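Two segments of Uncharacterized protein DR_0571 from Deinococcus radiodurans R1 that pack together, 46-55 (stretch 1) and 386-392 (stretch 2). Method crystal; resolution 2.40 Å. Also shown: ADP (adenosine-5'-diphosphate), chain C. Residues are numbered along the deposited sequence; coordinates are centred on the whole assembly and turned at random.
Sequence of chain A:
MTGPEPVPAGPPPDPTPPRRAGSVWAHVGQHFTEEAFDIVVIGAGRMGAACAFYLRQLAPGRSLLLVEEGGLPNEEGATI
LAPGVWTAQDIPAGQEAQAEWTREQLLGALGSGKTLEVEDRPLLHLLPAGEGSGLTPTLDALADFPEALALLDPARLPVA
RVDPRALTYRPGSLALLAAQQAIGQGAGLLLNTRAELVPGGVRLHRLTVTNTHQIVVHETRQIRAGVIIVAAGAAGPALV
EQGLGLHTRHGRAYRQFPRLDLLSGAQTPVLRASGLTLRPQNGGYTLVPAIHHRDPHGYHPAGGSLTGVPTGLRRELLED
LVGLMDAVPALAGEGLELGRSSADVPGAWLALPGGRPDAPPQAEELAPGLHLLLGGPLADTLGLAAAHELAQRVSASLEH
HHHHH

Stretch 1 46-55: RMGAACAFYL
Stretch 2 (386-392) AAHELAQ

The methyl group of Ala387 drops as a knob into a hole formed by Met47, Ala50, Cys51 and Tyr54, bringing two helices more than 330 residues apart in sequence within 8.2 Å axis to axis. Residues 46-55 and 386-392 are both helical, phi near -65° and psi near -42°, held by i to i+4 bonds such as Cys51 N to Met47 O (2.9 Å) and Ala391 N to Ala387 O (3.1 Å). Their N-to-C directions cross at -41°. The register sets Cys51 CA 4.6 Å from Ala387 CA and Leu55 CA 5.2 Å from Ala391 CA.

Alanine suits such closeness because a lone methyl occupies little space. Ala387 CB lies 3.9 Å from Ala50 CB, 4.0 Å from Cys51 CB and 3.8 Å from Met47 O. One turn later Ala391, also pointing toward its partner helix, sets CB 3.6 Å from Tyr54 CB and 3.8 Å from Leu55 CG. Leu55 (m, t) starts sideways, but its end comes nearer, with CD2 3.4 Å from Ala391 O.

Met47, a selenomethionine, curls through m, m, m; its unbranched, flexible chain starts sideways, but its end comes nearer, so that CE touches Ala386 CB (4.0 Å) and Ala387 CB (4.1 Å). Cys51 (t) offers a compact, polarizable sulfur, SG lying 3.8 Å from Leu390 CD2 (Leu390 t, p).

Tyr54 (m, chi2 -54°) supplies a broad apolar surface. His388 (t, chi2 -108°) places CB over one face, 3.9 Å from the centroid of the Tyr54 ring, a CH-pi contact, and turns its ring edge toward that face, centroids 5.0 Å apart and planes at 77°. Tyr54 OH is hydrogen-bonded elsewhere in the structure.

At the start of stretch 1, Met47 N donates a nearly straight hydrogen bond to ADP O2B (2.9 Å).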

# COMPACT_ATOMS: atom_id res chain seq x y z
N ARG A 46 -1.79 -14.42 1.79
CA ARG A 46 -1.10 -14.90 2.99
C ARG A 46 0.35 -15.32 2.75
O ARG A 46 1.24 -14.97 3.51
CB ARG A 46 -1.86 -16.07 3.63
CG ARG A 46 -1.73 -17.39 2.87
CD ARG A 46 -2.69 -18.46 3.36
NE ARG A 46 -2.65 -18.65 4.81
CZ ARG A 46 -3.58 -19.31 5.48
NH1 ARG A 46 -3.50 -19.44 6.80
NH2 ARG A 46 -4.60 -19.85 4.84
N MSE A 47 0.59 -16.07 1.68
CA MSE A 47 1.92 -16.54 1.35
C MSE A 47 2.90 -15.45 0.94
O MSE A 47 3.94 -15.28 1.57
CB MSE A 47 1.81 -17.60 0.25
CG MSE A 47 1.04 -18.89 0.70
SE MSE A 47 1.64 -19.74 2.40
CE MSE A 47 3.50 -20.11 1.95
N GLY A 48 2.59 -14.72 -0.13
CA GLY A 48 3.47 -13.65 -0.59
C GLY A 48 3.68 -12.55 0.44
O GLY A 48 4.78 -12.04 0.66
N ALA A 49 2.60 -12.18 1.10
CA ALA A 49 2.69 -11.15 2.12
C ALA A 49 3.59 -11.60 3.26
O ALA A 49 4.38 -10.81 3.77
CB ALA A 49 1.29 -10.82 2.65
N ALA A 50 3.48 -12.86 3.67
CA ALA A 50 4.32 -13.35 4.77
C ALA A 50 5.78 -13.42 4.35
O ALA A 50 6.68 -13.04 5.11
CB ALA A 50 3.86 -14.72 5.23
N CYS A 51 6.01 -13.91 3.14
CA CYS A 51 7.36 -14.04 2.60
C CYS A 51 8.01 -12.67 2.48
O CYS A 51 9.18 -12.51 2.83
CB CYS A 51 7.31 -14.74 1.24
SG CYS A 51 8.90 -15.39 0.69
N ALA A 52 7.26 -11.68 2.00
CA ALA A 52 7.80 -10.32 1.86
C ALA A 52 8.16 -9.76 3.23
O ALA A 52 9.15 -9.04 3.38
CB ALA A 52 6.81 -9.40 1.15
N PHE A 53 7.35 -10.09 4.22
CA PHE A 53 7.61 -9.63 5.58
C PHE A 53 8.92 -10.24 6.11
O PHE A 53 9.81 -9.52 6.56
CB PHE A 53 6.45 -9.99 6.49
CG PHE A 53 6.73 -9.77 7.94
CD1 PHE A 53 6.95 -8.49 8.43
CD2 PHE A 53 6.79 -10.85 8.81
CE1 PHE A 53 7.23 -8.28 9.79
CE2 PHE A 53 7.07 -10.66 10.17
CZ PHE A 53 7.29 -9.37 10.66
N TYR A 54 9.04 -11.57 6.02
CA TYR A 54 10.24 -12.23 6.52
C TYR A 54 11.50 -11.79 5.77
O TYR A 54 12.57 -11.72 6.36
CB TYR A 54 10.10 -13.75 6.44
CG TYR A 54 9.03 -14.32 7.34
CD1 TYR A 54 9.02 -14.04 8.71
CD2 TYR A 54 8.02 -15.13 6.83
CE1 TYR A 54 8.03 -14.55 9.54
CE2 TYR A 54 7.03 -15.65 7.64
CZ TYR A 54 7.03 -15.37 9.00
OH TYR A 54 6.03 -15.89 9.80
N LEU A 55 11.37 -11.50 4.48
CA LEU A 55 12.51 -11.05 3.72
C LEU A 55 12.94 -9.65 4.16
O LEU A 55 14.13 -9.33 4.14
CB LEU A 55 12.22 -11.07 2.22
CG LEU A 55 12.31 -12.46 1.60
CD1 LEU A 55 11.73 -12.43 0.19
CD2 LEU A 55 13.78 -12.92 1.58
N ALA A 386 6.51 -22.21 5.52
CA ALA A 386 7.02 -22.33 4.15
C ALA A 386 7.47 -20.98 3.59
O ALA A 386 8.39 -20.93 2.77
CB ALA A 386 5.96 -22.98 3.25
N ALA A 387 6.83 -19.89 4.02
CA ALA A 387 7.22 -18.56 3.53
C ALA A 387 8.51 -18.11 4.21
O ALA A 387 9.33 -17.43 3.61
CB ALA A 387 6.10 -17.54 3.80
N HIS A 388 8.68 -18.50 5.47
CA HIS A 388 9.88 -18.13 6.21
C HIS A 388 11.10 -18.93 5.75
O HIS A 388 12.21 -18.40 5.69
CB HIS A 388 9.67 -18.37 7.70
CG HIS A 388 10.88 -18.09 8.53
ND1 HIS A 388 11.64 -19.08 9.12
CD2 HIS A 388 11.47 -16.91 8.87
CE1 HIS A 388 12.63 -18.53 9.79
NE2 HIS A 388 12.56 -17.22 9.65
N GLU A 389 10.88 -20.20 5.44
CA GLU A 389 11.92 -21.11 4.95
C GLU A 389 12.44 -20.54 3.63
O GLU A 389 13.65 -20.45 3.42
CB GLU A 389 11.30 -22.51 4.75
CG GLU A 389 12.25 -23.71 4.67
CD GLU A 389 12.89 -23.91 3.30
OE1 GLU A 389 12.21 -23.71 2.27
OE2 GLU A 389 14.09 -24.28 3.24
N LEU A 390 11.53 -20.12 2.76
CA LEU A 390 11.93 -19.57 1.47
C LEU A 390 12.68 -18.27 1.66
O LEU A 390 13.64 -17.99 0.94
CB LEU A 390 10.72 -19.32 0.57
CG LEU A 390 11.05 -18.62 -0.75
CD1 LEU A 390 12.05 -19.46 -1.54
CD2 LEU A 390 9.79 -18.36 -1.56
N ALA A 391 12.24 -17.46 2.63
CA ALA A 391 12.90 -16.19 2.89
C ALA A 391 14.34 -16.40 3.33
O ALA A 391 15.25 -15.72 2.85
CB ALA A 391 12.13 -15.40 3.96
N GLN A 392 14.56 -17.36 4.23
CA GLN A 392 15.90 -17.68 4.72
C GLN A 392 16.81 -18.04 3.55
O GLN A 392 17.88 -17.46 3.40
CB GLN A 392 15.84 -18.84 5.73
CG GLN A 392 15.34 -18.44 7.12
CD GLN A 392 15.16 -19.63 8.08
OE1 GLN A 392 14.35 -20.54 7.83
NE2 GLN A 392 15.90 -19.62 9.19
PB ADP C . -2.11 -17.67 -1.37
O1B ADP C . -1.20 -18.74 -1.79
O2B ADP C . -1.46 -16.81 -0.18
O3B ADP C . -3.51 -18.29 -0.87
PA ADP C . -3.78 -16.08 -2.66
O1A ADP C . -4.55 -16.82 -3.68
O2A ADP C . -4.57 -16.16 -1.25
O3A ADP C . -2.29 -16.66 -2.54
O5' ADP C . -3.44 -14.57 -3.08
C5' ADP C . -2.23 -14.59 -3.77
C4' ADP C . -2.08 -13.35 -4.61
O4' ADP C . -1.43 -13.23 -5.90
C3' ADP C . -3.55 -13.13 -4.82
O3' ADP C . -4.11 -12.45 -3.70
C2' ADP C . -3.64 -12.34 -6.13
O2' ADP C . -4.34 -11.10 -5.91
C1' ADP C . -2.16 -12.16 -6.55
N9 ADP C . -1.89 -12.43 -7.93
C8 ADP C . -2.35 -13.55 -8.63
N7 ADP C . -1.95 -13.47 -9.89
C5 ADP C . -1.19 -12.35 -10.05
C6 ADP C . -0.41 -11.79 -11.09
N6 ADP C . -0.04 -12.57 -12.21
N1 ADP C . 0.21 -10.61 -10.89
C2 ADP C . 0.13 -9.97 -9.72
N3 ADP C . -0.51 -10.45 -8.72
C4 ADP C . -1.15 -11.69 -8.78